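Local coordinates for protein octopine dehydrogenase (PDB 3IQD) that catalyses the NADH-dependent reductive condensation of L-arginine with pyruvate to D-octopine, and the reverse oxidation, at residues 109-114 against 175-180; 113-118 against 139-144; 206-211 against 273-278. All coordinates share one frame; numbering follows the deposited sequence.

Interaction 1 of 3, residues 109-114 against 175-180; sequences SALIVG and AKTVDP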
loop_
_atom_site.group_PDB
_atom_site.type_symbol
_atom_site.label_atom_id
_atom_site.label_comp_id
_atom_site.label_asym_id
_atom_site.label_seq_id
_atom_site.Cartn_x
_atom_site.Cartn_y
_atom_site.Cartn_z
ATOM N N SER A 109 -4.098 -19.133 -13.577
ATOM C CA SER A 109 -3.553 -19.559 -12.288
ATOM C C SER A 109 -2.674 -18.517 -11.594
ATOM O O SER A 109 -2.266 -18.719 -10.455
ATOM C CB SER A 109 -2.789 -20.878 -12.446
ATOM O OG SER A 109 -1.596 -20.681 -13.180
ATOM N N ALA A 110 -2.385 -17.408 -12.265
ATOM C CA ALA A 110 -1.484 -16.402 -11.699
ATOM C C ALA A 110 -1.959 -15.863 -10.351
ATOM O O ALA A 110 -3.154 -15.632 -10.141
ATOM C CB ALA A 110 -1.258 -15.263 -12.675
ATOM N N LEU A 111 -1.009 -15.685 -9.441
ATOM C CA LEU A 111 -1.253 -14.993 -8.192
ATOM C C LEU A 111 -0.796 -13.564 -8.375
ATOM O O LEU A 111 0.390 -13.314 -8.599
ATOM C CB LEU A 111 -0.468 -15.648 -7.058
ATOM C CG LEU A 111 -0.517 -14.979 -5.684
ATOM C CD1 LEU A 111 -1.881 -15.163 -5.029
ATOM C CD2 LEU A 111 0.582 -15.548 -4.807
ATOM N N ILE A 112 -1.735 -12.629 -8.287
ATOM C CA ILE A 112 -1.423 -11.218 -8.505
ATOM C C ILE A 112 -1.275 -10.474 -7.175
ATOM O O ILE A 112 -2.239 -10.321 -6.423
ATOM C CB ILE A 112 -2.413 -10.563 -9.497
ATOM C CG1 ILE A 112 -2.279 -11.262 -10.857
ATOM C CG2 ILE A 112 -2.139 -9.063 -9.619
ATOM C CD1 ILE A 112 -3.280 -10.863 -11.901
ATOM N N VAL A 113 -0.054 -10.022 -6.903
ATOM C CA VAL A 113 0.333 -9.528 -5.581
ATOM C C VAL A 113 0.562 -8.019 -5.583
ATOM O O VAL A 113 1.212 -7.478 -6.486
ATOM C CB VAL A 113 1.605 -10.261 -5.056
ATOM C CG1 VAL A 113 1.966 -9.805 -3.658
ATOM C CG2 VAL A 113 1.400 -11.766 -5.056
ATOM N N GLY A 114 0.011 -7.348 -4.573
ATOM C CA GLY A 114 0.237 -5.923 -4.357
ATOM C C GLY A 114 1.165 -5.735 -3.174
ATOM O O GLY A 114 0.770 -5.962 -2.029
ATOM N N ALA A 175 -9.135 -20.511 -10.341
ATOM C CA ALA A 175 -7.891 -21.215 -10.672
ATOM C C ALA A 175 -7.016 -21.461 -9.449
ATOM O O ALA A 175 -6.911 -20.606 -8.567
ATOM C CB ALA A 175 -7.108 -20.443 -11.723
ATOM N N LYS A 176 -6.386 -22.631 -9.408
ATOM C CA LYS A 176 -5.473 -22.961 -8.323
ATOM C C LYS A 176 -4.123 -22.328 -8.579
ATOM O O LYS A 176 -3.419 -22.687 -9.524
ATOM C CB LYS A 176 -5.313 -24.471 -8.156
ATOM C CG LYS A 176 -6.525 -25.175 -7.562
ATOM C CD LYS A 176 -6.188 -26.607 -7.146
ATOM C CE LYS A 176 -5.713 -27.464 -8.322
ATOM N NZ LYS A 176 -5.572 -28.897 -7.938
ATOM N N THR A 177 -3.777 -21.370 -7.732
ATOM C CA THR A 177 -2.477 -20.732 -7.773
ATOM C C THR A 177 -1.480 -21.567 -6.967
ATOM O O THR A 177 -1.858 -22.506 -6.264
ATOM C CB THR A 177 -2.552 -19.311 -7.171
ATOM O OG1 THR A 177 -2.793 -19.397 -5.762
ATOM C CG2 THR A 177 -3.681 -18.507 -7.808
ATOM N N VAL A 178 -0.201 -21.223 -7.073
ATOM C CA VAL A 178 0.781 -21.670 -6.095
ATOM C C VAL A 178 0.307 -21.117 -4.748
ATOM O O VAL A 178 -0.440 -20.128 -4.714
ATOM C CB VAL A 178 2.205 -21.168 -6.437
ATOM C CG1 VAL A 178 2.719 -21.844 -7.704
ATOM C CG2 VAL A 178 2.242 -19.647 -6.588
ATOM N N ASP A 179 0.701 -21.744 -3.643
ATOM C CA ASP A 179 0.196 -21.302 -2.342
ATOM C C ASP A 179 0.648 -19.880 -2.023
ATOM O O ASP A 179 1.842 -19.639 -1.858
ATOM C CB ASP A 179 0.601 -22.248 -1.222
ATOM C CG ASP A 179 -0.130 -21.947 0.065
ATOM O OD1 ASP A 179 -1.373 -22.103 0.088
ATOM O OD2 ASP A 179 0.532 -21.547 1.048
ATOM N N PRO A 180 -0.310 -18.937 -1.942
ATOM C CA PRO A 180 -0.008 -17.516 -1.767
ATOM C C PRO A 180 0.918 -17.206 -0.590
ATOM O O PRO A 180 1.974 -16.597 -0.789
ATOM C CB PRO A 180 -1.394 -16.892 -1.561
ATOM C CG PRO A 180 -2.299 -17.783 -2.310
ATOM C CD PRO A 180 -1.762 -19.163 -2.032
#
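Ser109 and Thr177 mark the closest approach of the two backbones, 4.8 Å between CA atoms, where the lead-in to strand 111-114 meets the extended loop 175-180. The segments do not pair as strands. The backbone contribution is a CA-H...O contact from Thr177 CA to Ser109 O, 3.4 Å long. Thr177 carries this end of the contact. Its hydroxyl stands between the backbone N and the carbonyl carbon (chi1 69°), which swings CG2 toward the carbonyl oxygens of Ser109 and Ala110. OG1 turns back into its own loop and donates to Val178 O at 2.7 Å, tilted 33° from the carbonyl plane. The bond fixes the rotation of the side chain and satisfies the hydroxyl locally. Beside it, Ala175 CB rests 3.7 Å from Ser109 CA, and Ser109 CB faces Lys176 O at 3.5 Å. The other end is apolar. Leu111 crosses Pro180 at about a right angle. Leu111 CG is anti to the backbone N (chi1 175°), and both methyls reach the proline: CD1 is 3.8 Å from Pro180 CG, and CD2 is 3.7 Å from Pro180 CA. Leu111 also touches Leu184 of helix 180-188, which begins at Pro180. Asp179 holds the N-cap position of that helix. Behind the contact, the backbone of strand 111-114 bonds to Val86 on one neighbouring strand and Met139 on the other. The arrangement is plain packing, away from the substrate and cofactor sites. It lays the start of a helix against the parallel strands 111-114 and 137-141, as in the Rossmann-type nucleotide-binding domain of this enzyme.

Interaction 2 of 3, residues 113-118 against 139-144; sequences VGLPSQ and MSFETL. With NAI (1,4-dihydronicotinamide adenine dinucleotide), chain B; AG2 (agmatine), chain C.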
loop_
_atom_site.group_PDB
_atom_site.type_symbol
_atom_site.label_atom_id
_atom_site.label_comp_id
_atom_site.label_asym_id
_atom_site.label_seq_id
_atom_site.Cartn_x
_atom_site.Cartn_y
_atom_site.Cartn_z
ATOM N N VAL A 113 -0.054 -10.022 -6.903
ATOM C CA VAL A 113 0.333 -9.528 -5.581
ATOM C C VAL A 113 0.562 -8.019 -5.583
ATOM O O VAL A 113 1.212 -7.478 -6.486
ATOM C CB VAL A 113 1.605 -10.261 -5.056
ATOM C CG1 VAL A 113 1.966 -9.805 -3.658
ATOM C CG2 VAL A 113 1.400 -11.766 -5.056
ATOM N N GLY A 114 0.011 -7.348 -4.573
ATOM C CA GLY A 114 0.237 -5.923 -4.357
ATOM C C GLY A 114 1.165 -5.735 -3.174
ATOM O O GLY A 114 0.770 -5.962 -2.029
ATOM N N LEU A 115 2.398 -5.317 -3.442
ATOM C CA LEU A 115 3.416 -5.224 -2.396
ATOM C C LEU A 115 4.097 -3.855 -2.399
ATOM O O LEU A 115 5.174 -3.701 -2.976
ATOM C CB LEU A 115 4.452 -6.346 -2.576
ATOM C CG LEU A 115 5.408 -6.693 -1.434
ATOM C CD1 LEU A 115 4.733 -7.589 -0.434
ATOM C CD2 LEU A 115 6.663 -7.351 -1.966
ATOM N N PRO A 116 3.464 -2.847 -1.766
ATOM C CA PRO A 116 2.160 -2.886 -1.122
ATOM C C PRO A 116 1.034 -2.622 -2.120
ATOM O O PRO A 116 1.292 -2.242 -3.265
ATOM C CB PRO A 116 2.248 -1.736 -0.125
ATOM C CG PRO A 116 3.094 -0.743 -0.798
ATOM C CD PRO A 116 4.078 -1.514 -1.642
ATOM N N SER A 117 -0.202 -2.833 -1.680
ATOM C CA SER A 117 -1.374 -2.629 -2.519
ATOM C C SER A 117 -1.798 -1.178 -2.581
ATOM O O SER A 117 -2.091 -0.650 -3.657
ATOM C CB SER A 117 -2.546 -3.440 -1.973
ATOM O OG SER A 117 -2.598 -4.697 -2.604
ATOM N N GLN A 118 -1.821 -0.546 -1.408
ATOM C CA GLN A 118 -2.616 0.657 -1.161
ATOM C C GLN A 118 -4.098 0.299 -1.343
ATOM O O GLN A 118 -4.425 -0.837 -1.684
ATOM C CB GLN A 118 -2.161 1.830 -2.041
ATOM C CG GLN A 118 -0.741 2.310 -1.731
ATOM C CD GLN A 118 -0.631 2.938 -0.349
ATOM O OE1 GLN A 118 -1.269 3.964 -0.060
ATOM N NE2 GLN A 118 0.181 2.327 0.517
ATOM N N MET A 139 -3.687 -10.757 -4.068
ATOM C CA MET A 139 -3.093 -10.698 -2.733
ATOM C C MET A 139 -2.688 -9.270 -2.385
ATOM O O MET A 139 -1.959 -8.628 -3.141
ATOM C CB MET A 139 -1.871 -11.618 -2.665
ATOM C CG MET A 139 -1.529 -12.130 -1.280
ATOM S SD MET A 139 -0.191 -13.326 -1.367
ATOM C CE MET A 139 -0.067 -13.853 0.337
ATOM N N SER A 140 -3.149 -8.781 -1.240
ATOM C CA SER A 140 -2.885 -7.401 -0.846
ATOM C C SER A 140 -2.085 -7.307 0.447
ATOM O O SER A 140 -2.571 -7.707 1.508
ATOM C CB SER A 140 -4.199 -6.626 -0.714
ATOM O OG SER A 140 -4.782 -6.396 -1.988
ATOM N N PHE A 141 -0.865 -6.778 0.353
ATOM C CA PHE A 141 0.009 -6.609 1.518
ATOM C C PHE A 141 -0.112 -5.211 2.099
ATOM O O PHE A 141 -0.151 -4.228 1.354
ATOM C CB PHE A 141 1.467 -6.888 1.150
ATOM C CG PHE A 141 1.821 -8.349 1.129
ATOM C CD1 PHE A 141 1.583 -9.122 -0.005
ATOM C CD2 PHE A 141 2.402 -8.953 2.248
ATOM C CE1 PHE A 141 1.915 -10.480 -0.024
ATOM C CE2 PHE A 141 2.734 -10.314 2.243
ATOM C CZ PHE A 141 2.492 -11.078 1.107
ATOM N N GLU A 142 -0.155 -5.133 3.430
ATOM C CA GLU A 142 -0.400 -3.871 4.157
ATOM C C GLU A 142 0.587 -2.735 3.838
ATOM O O GLU A 142 0.177 -1.608 3.564
ATOM C CB GLU A 142 -0.498 -4.116 5.673
ATOM C CG GLU A 142 0.633 -4.963 6.281
ATOM C CD GLU A 142 0.498 -5.170 7.794
ATOM O OE1 GLU A 142 -0.358 -4.515 8.431
ATOM O OE2 GLU A 142 1.257 -5.992 8.349
ATOM N N THR A 143 1.880 -3.051 3.867
ATOM C CA THR A 143 2.947 -2.099 3.569
ATOM C C THR A 143 4.121 -2.842 2.919
ATOM O O THR A 143 4.014 -4.030 2.628
ATOM C CB THR A 143 3.381 -1.304 4.844
ATOM O OG1 THR A 143 4.288 -0.255 4.488
ATOM C CG2 THR A 143 4.038 -2.198 5.877
ATOM N N LEU A 144 5.230 -2.150 2.680
ATOM C CA LEU A 144 6.417 -2.798 2.132
ATOM C C LEU A 144 7.181 -3.529 3.241
ATOM O O LEU A 144 7.431 -2.954 4.303
ATOM C CB LEU A 144 7.317 -1.776 1.432
ATOM C CG LEU A 144 8.457 -2.291 0.548
ATOM C CD1 LEU A 144 7.941 -2.829 -0.784
ATOM C CD2 LEU A 144 9.470 -1.189 0.317
HETATM P PA NAI B . 9.873 4.147 -5.600
HETATM O O1A NAI B . 9.539 5.585 -5.448
HETATM O O2A NAI B . 11.302 3.866 -5.340
HETATM O O5B NAI B . 9.465 3.676 -7.074
HETATM C C5B NAI B . 9.845 4.400 -8.216
HETATM C C4B NAI B . 9.349 3.583 -9.397
HETATM O O4B NAI B . 8.030 3.964 -9.746
HETATM C C3B NAI B . 10.179 3.769 -10.647
HETATM O O3B NAI B . 11.264 2.886 -10.663
HETATM C C2B NAI B . 9.183 3.447 -11.734
HETATM O O2B NAI B . 9.203 2.068 -12.025
HETATM C C1B NAI B . 7.838 3.844 -11.138
HETATM N N9A NAI B . 7.418 5.141 -11.710
HETATM C C8A NAI B . 7.791 6.398 -11.294
HETATM N N7A NAI B . 7.196 7.318 -12.091
HETATM C C5A NAI B . 6.453 6.670 -13.013
HETATM C C6A NAI B . 5.646 7.125 -14.055
HETATM N N6A NAI B . 5.210 8.379 -14.032
HETATM N N1A NAI B . 4.990 6.205 -14.858
HETATM C C2A NAI B . 5.128 4.845 -14.617
HETATM N N3A NAI B . 5.932 4.401 -13.576
HETATM C C4A NAI B . 6.582 5.300 -12.787
HETATM O O3 NAI B . 8.921 3.257 -4.654
HETATM P PN NAI B . 9.500 2.214 -3.570
HETATM O O1N NAI B . 10.482 2.916 -2.720
HETATM O O2N NAI B . 9.906 0.940 -4.227
HETATM O O5D NAI B . 8.180 1.953 -2.699
HETATM C C5D NAI B . 7.082 1.263 -3.258
HETATM C C4D NAI B . 5.831 1.558 -2.443
HETATM O O4D NAI B . 6.016 1.098 -1.119
HETATM C C3D NAI B . 5.550 3.051 -2.374
HETATM O O3D NAI B . 4.176 3.252 -2.597
HETATM C C2D NAI B . 5.914 3.463 -0.963
HETATM O O2D NAI B . 4.987 4.399 -0.462
HETATM C C1D NAI B . 5.876 2.151 -0.181
HETATM N N1N NAI B . 6.908 2.054 0.877
HETATM C C2N NAI B . 8.225 2.402 0.663
HETATM C C3N NAI B . 9.167 2.294 1.694
HETATM C C7N NAI B . 10.631 2.200 1.364
HETATM O O7N NAI B . 11.079 2.410 0.043
HETATM N N7N NAI B . 11.489 1.913 2.343
HETATM C C4N NAI B . 8.755 1.827 2.946
HETATM C C5N NAI B . 7.426 1.465 3.159
HETATM C C6N NAI B . 6.513 1.582 2.107
HETATM N N AG2 C . 2.440 4.276 5.285
HETATM C CA AG2 C . 2.339 2.794 5.402
HETATM C CB AG2 C . 2.168 2.390 6.866
HETATM C CG AG2 C . 1.859 0.918 7.087
HETATM C CD AG2 C . 0.359 0.650 7.092
HETATM N NE AG2 C . -0.024 -0.317 8.120
HETATM C CZ AG2 C . -1.066 -1.140 8.030
HETATM N NH1 AG2 C . -1.845 -1.127 6.955
HETATM N NH2 AG2 C . -1.331 -1.981 9.020
#
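Val113 and Gly114 run parallel to Met139 and Ser140 as neighbouring strands. Gly114 N donates to Met139 O (2.8 Å), and Phe141 N donates to Gly114 O (3.0 Å). Past its strand, Ser117 N makes a weak bond to Phe141 O, after the cis peptide before Pro116. Ser117 OG meets Ser140 OG at 2.8 Å, and Ser140 OG also bonds to Glu122. Leu115 CG is anti to the backbone N (chi1 -165°), which carries CD1 over one face of the Phe141 ring, 3.7 Å from its centroid and 24° off the normal. Val113 CG1 approaches the same ring obliquely at CE1 (3.7 Å), while Gly114 O lies at its edge. Phe194 adds an edge-to-face ring contact. Replacing Phe141 by an alanine is likely to leave a gap beside Leu115 CD1 and Val113 CG1 and rob Phe194 of its partner. Leu144 CB lies 3.5 Å from C6N of the nicotinamide, and Pro116 CD is 3.3 Å from the ribose O4D. Glu142 OE1 stands 2.8 Å from agmatine NH2, while OE2 accepts from Ala167 N. Gln118 and Thr143 are known pyruvate-binding residues. Both ligands thus gather at the carboxyl ends of parallel strands, as in Rossmann-type dehydrogenases.

Interaction 3 of 3, residues 206-211 against 273-278; sequences MSYSFV and KDIYQW. With AG2 (agmatine), chain C.
Tyr208 is the first residue after helix 200-205 to leave helical angles, with a positive phi (44°), and its ring then reaches across to Lys273, Ile275 and Trp278. The contact lies in the alpha-helical domain of the octopine dehydrogenase family. It joins the loop between helices 200-205 and 211-220 to the start of helix 275-283. Tyr208 also opens a type I beta turn, closed by Val211 N bonding to Tyr208 O. The side chain has CG anti to the carbonyl carbon (chi1 -67°), which aims the ring at the other segment. Its hydroxyl donates to Lys273 O; the modelled length is very short and doubtful. The Tyr208 edge points at the face of the Trp278 five-membered ring in a T-shaped pair, with centroids 5.6 Å apart and planes at 85°. Ile275 covers one face of the tyrosine, its CD1 4.1 Å from the centroid in a CH-pi contact. The carbonyl oxygen of Met206 lies above the opposite face, toward the rim. Ile275 on one face and Trp278 at the edge pack the ring. Ile275 CD1 also packs on Val211 CG2 (3.5 Å) and on Phe210 CE1 (3.8 Å). Phe210 also packs on helices 240-263 and 349-361. Met206 bends at chi2 and chi3, which brings CE to Lys273 CG (3.7 Å) and alongside Trp278 CD1. The amino end of Lys273 goes to a salt bridge with Glu281. Val211 precedes the active-site His212. Met206 and Trp278 also line the agmatine pocket, and Met206 is known to bind L-arginine. The guanidinium of agmatine lies near the indole, with NH2 3.3 Å from Trp278 CZ2, and its NH1 donates to Met206 O at 3.2 Å.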
loop_
_atom_site.group_PDB
_atom_site.type_symbol
_atom_site.label_atom_id
_atom_site.label_comp_id
_atom_site.label_asym_id
_atom_site.label_seq_id
_atom_site.Cartn_x
_atom_site.Cartn_y
_atom_site.Cartn_z
ATOM N N MET A 206 -7.847 -1.436 7.405
ATOM C CA MET A 206 -6.723 -1.411 8.340
ATOM C C MET A 206 -5.512 -0.631 7.822
ATOM O O MET A 206 -4.501 -0.491 8.526
ATOM C CB MET A 206 -6.307 -2.834 8.713
ATOM C CG MET A 206 -7.275 -3.530 9.656
ATOM S SD MET A 206 -7.470 -2.651 11.210
ATOM C CE MET A 206 -5.862 -2.932 11.939
ATOM N N SER A 207 -5.622 -0.123 6.593
ATOM C CA SER A 207 -4.617 0.775 6.030
ATOM C C SER A 207 -4.536 2.072 6.821
ATOM O O SER A 207 -3.523 2.770 6.783
ATOM C CB SER A 207 -4.936 1.085 4.570
ATOM O OG SER A 207 -4.804 -0.082 3.779
ATOM N N TYR A 208 -5.614 2.382 7.537
ATOM C CA TYR A 208 -5.722 3.615 8.298
ATOM C C TYR A 208 -5.219 4.776 7.442
ATOM O O TYR A 208 -4.326 5.526 7.855
ATOM C CB TYR A 208 -4.923 3.519 9.606
ATOM C CG TYR A 208 -5.441 2.526 10.625
ATOM C CD1 TYR A 208 -6.816 2.340 10.829
ATOM C CD2 TYR A 208 -4.556 1.795 11.418
ATOM C CE1 TYR A 208 -7.291 1.437 11.780
ATOM C CE2 TYR A 208 -5.020 0.890 12.372
ATOM C CZ TYR A 208 -6.385 0.720 12.546
ATOM O OH TYR A 208 -6.840 -0.171 13.485
ATOM N N SER A 209 -5.789 4.903 6.244
ATOM C CA SER A 209 -5.355 5.907 5.272
ATOM C C SER A 209 -5.407 7.323 5.837
ATOM O O SER A 209 -4.705 8.217 5.357
ATOM C CB SER A 209 -6.195 5.822 4.005
ATOM O OG SER A 209 -5.991 4.589 3.352
ATOM N N PHE A 210 -6.229 7.502 6.867
ATOM C CA PHE A 210 -6.372 8.777 7.547
ATOM C C PHE A 210 -5.129 9.206 8.327
ATOM O O PHE A 210 -4.957 10.392 8.580
ATOM C CB PHE A 210 -7.573 8.733 8.499
ATOM C CG PHE A 210 -7.471 7.672 9.560
ATOM C CD1 PHE A 210 -6.731 7.892 10.724
ATOM C CD2 PHE A 210 -8.122 6.453 9.404
ATOM C CE1 PHE A 210 -6.635 6.913 11.705
ATOM C CE2 PHE A 210 -8.038 5.470 10.383
ATOM C CZ PHE A 210 -7.290 5.700 11.536
ATOM N N VAL A 211 -4.278 8.256 8.718
ATOM C CA VAL A 211 -3.205 8.540 9.684
ATOM C C VAL A 211 -2.362 9.752 9.296
ATOM O O VAL A 211 -2.227 10.690 10.080
ATOM C CB VAL A 211 -2.303 7.304 9.979
ATOM C CG1 VAL A 211 -1.086 7.695 10.825
ATOM C CG2 VAL A 211 -3.095 6.237 10.696
ATOM N N LYS A 273 -9.608 -3.502 14.118
ATOM C CA LYS A 273 -9.365 -3.158 15.507
ATOM C C LYS A 273 -9.041 -1.678 15.660
ATOM O O LYS A 273 -8.830 -0.974 14.671
ATOM C CB LYS A 273 -8.253 -4.040 16.094
ATOM C CG LYS A 273 -7.055 -4.277 15.163
ATOM C CD LYS A 273 -6.150 -5.407 15.666
ATOM C CE LYS A 273 -6.793 -6.779 15.468
ATOM N NZ LYS A 273 -6.144 -7.836 16.290
ATOM N N ASP A 274 -9.035 -1.215 16.908
ATOM C CA ASP A 274 -8.653 0.145 17.228
ATOM C C ASP A 274 -7.218 0.373 16.819
ATOM O O ASP A 274 -6.379 -0.515 16.948
ATOM C CB ASP A 274 -8.798 0.401 18.730
ATOM C CG ASP A 274 -10.149 0.980 19.096
ATOM O OD1 ASP A 274 -10.886 0.323 19.868
ATOM O OD2 ASP A 274 -10.473 2.093 18.610
ATOM N N ILE A 275 -6.946 1.573 16.319
ATOM C CA ILE A 275 -5.589 1.981 15.984
ATOM C C ILE A 275 -4.662 1.840 17.200
ATOM O O ILE A 275 -3.509 1.426 17.063
ATOM C CB ILE A 275 -5.561 3.417 15.390
ATOM C CG1 ILE A 275 -4.186 3.729 14.796
ATOM C CG2 ILE A 275 -6.011 4.469 16.421
ATOM C CD1 ILE A 275 -4.235 4.736 13.677
ATOM N N TYR A 276 -5.189 2.161 18.382
ATOM C CA TYR A 276 -4.452 2.022 19.634
ATOM C C TYR A 276 -4.152 0.558 19.916
ATOM O O TYR A 276 -3.026 0.201 20.271
ATOM C CB TYR A 276 -5.242 2.644 20.791
ATOM C CG TYR A 276 -4.661 2.390 22.165
ATOM C CD1 TYR A 276 -3.320 2.656 22.440
ATOM C CD2 TYR A 276 -5.457 1.903 23.196
ATOM C CE1 TYR A 276 -2.785 2.432 23.697
ATOM C CE2 TYR A 276 -4.931 1.679 24.464
ATOM C CZ TYR A 276 -3.592 1.946 24.702
ATOM O OH TYR A 276 -3.055 1.724 25.946
ATOM N N GLN A 277 -5.173 -0.275 19.745
ATOM C CA GLN A 277 -5.057 -1.717 19.882
ATOM C C GLN A 277 -4.106 -2.272 18.822
ATOM O O GLN A 277 -3.423 -3.272 19.053
ATOM C CB GLN A 277 -6.443 -2.347 19.750
ATOM C CG GLN A 277 -6.545 -3.795 20.186
ATOM C CD GLN A 277 -7.985 -4.290 20.218
ATOM O OE1 GLN A 277 -8.841 -3.824 19.452
ATOM N NE2 GLN A 277 -8.259 -5.244 21.107
ATOM N N TRP A 278 -4.060 -1.610 17.667
ATOM C CA TRP A 278 -3.176 -2.008 16.575
ATOM C C TRP A 278 -1.720 -1.669 16.872
ATOM O O TRP A 278 -0.831 -2.483 16.616
ATOM C CB TRP A 278 -3.617 -1.375 15.248
ATOM C CG TRP A 278 -2.690 -1.685 14.109
ATOM C CD1 TRP A 278 -2.720 -2.789 13.304
ATOM C CD2 TRP A 278 -1.589 -0.890 13.659
ATOM N NE1 TRP A 278 -1.708 -2.726 12.377
ATOM C CE2 TRP A 278 -0.997 -1.572 12.573
ATOM C CE3 TRP A 278 -1.039 0.335 14.071
ATOM C CZ2 TRP A 278 0.117 -1.071 11.890
ATOM C CZ3 TRP A 278 0.068 0.834 13.392
ATOM C CH2 TRP A 278 0.633 0.130 12.313
HETATM N N AG2 C . 2.440 4.276 5.285
HETATM C CA AG2 C . 2.339 2.794 5.402
HETATM C CB AG2 C . 2.168 2.390 6.866
HETATM C CG AG2 C . 1.859 0.918 7.087
HETATM C CD AG2 C . 0.359 0.650 7.092
HETATM N NE AG2 C . -0.024 -0.317 8.120
HETATM C CZ AG2 C . -1.066 -1.140 8.030
HETATM N NH1 AG2 C . -1.845 -1.127 6.955
HETATM N NH2 AG2 C . -1.331 -1.981 9.020
#

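Overall arrangement
Interactions 1 and 2 share Val113 and Gly114 and both use strand 111-114, at its two ends. They touch through Ile112 O and Met139 N, probably hydrogen-bonded, and through Met139 SD on Leu111 and Met139 CE on Pro180. Interaction 1 is partly buried and lies toward the periphery, with mostly apolar and carbonyl packing. Interaction 2 is buried near the centre of the chain and adds strand hydrogen bonds and both ligands. Interaction 3 belongs to the alpha-helical domain and is partly buried, built largely on aromatic contacts. It does not touch interaction 2, the nearest atoms being about 5 Å apart, yet both meet agmatine, which bridges the two contacts.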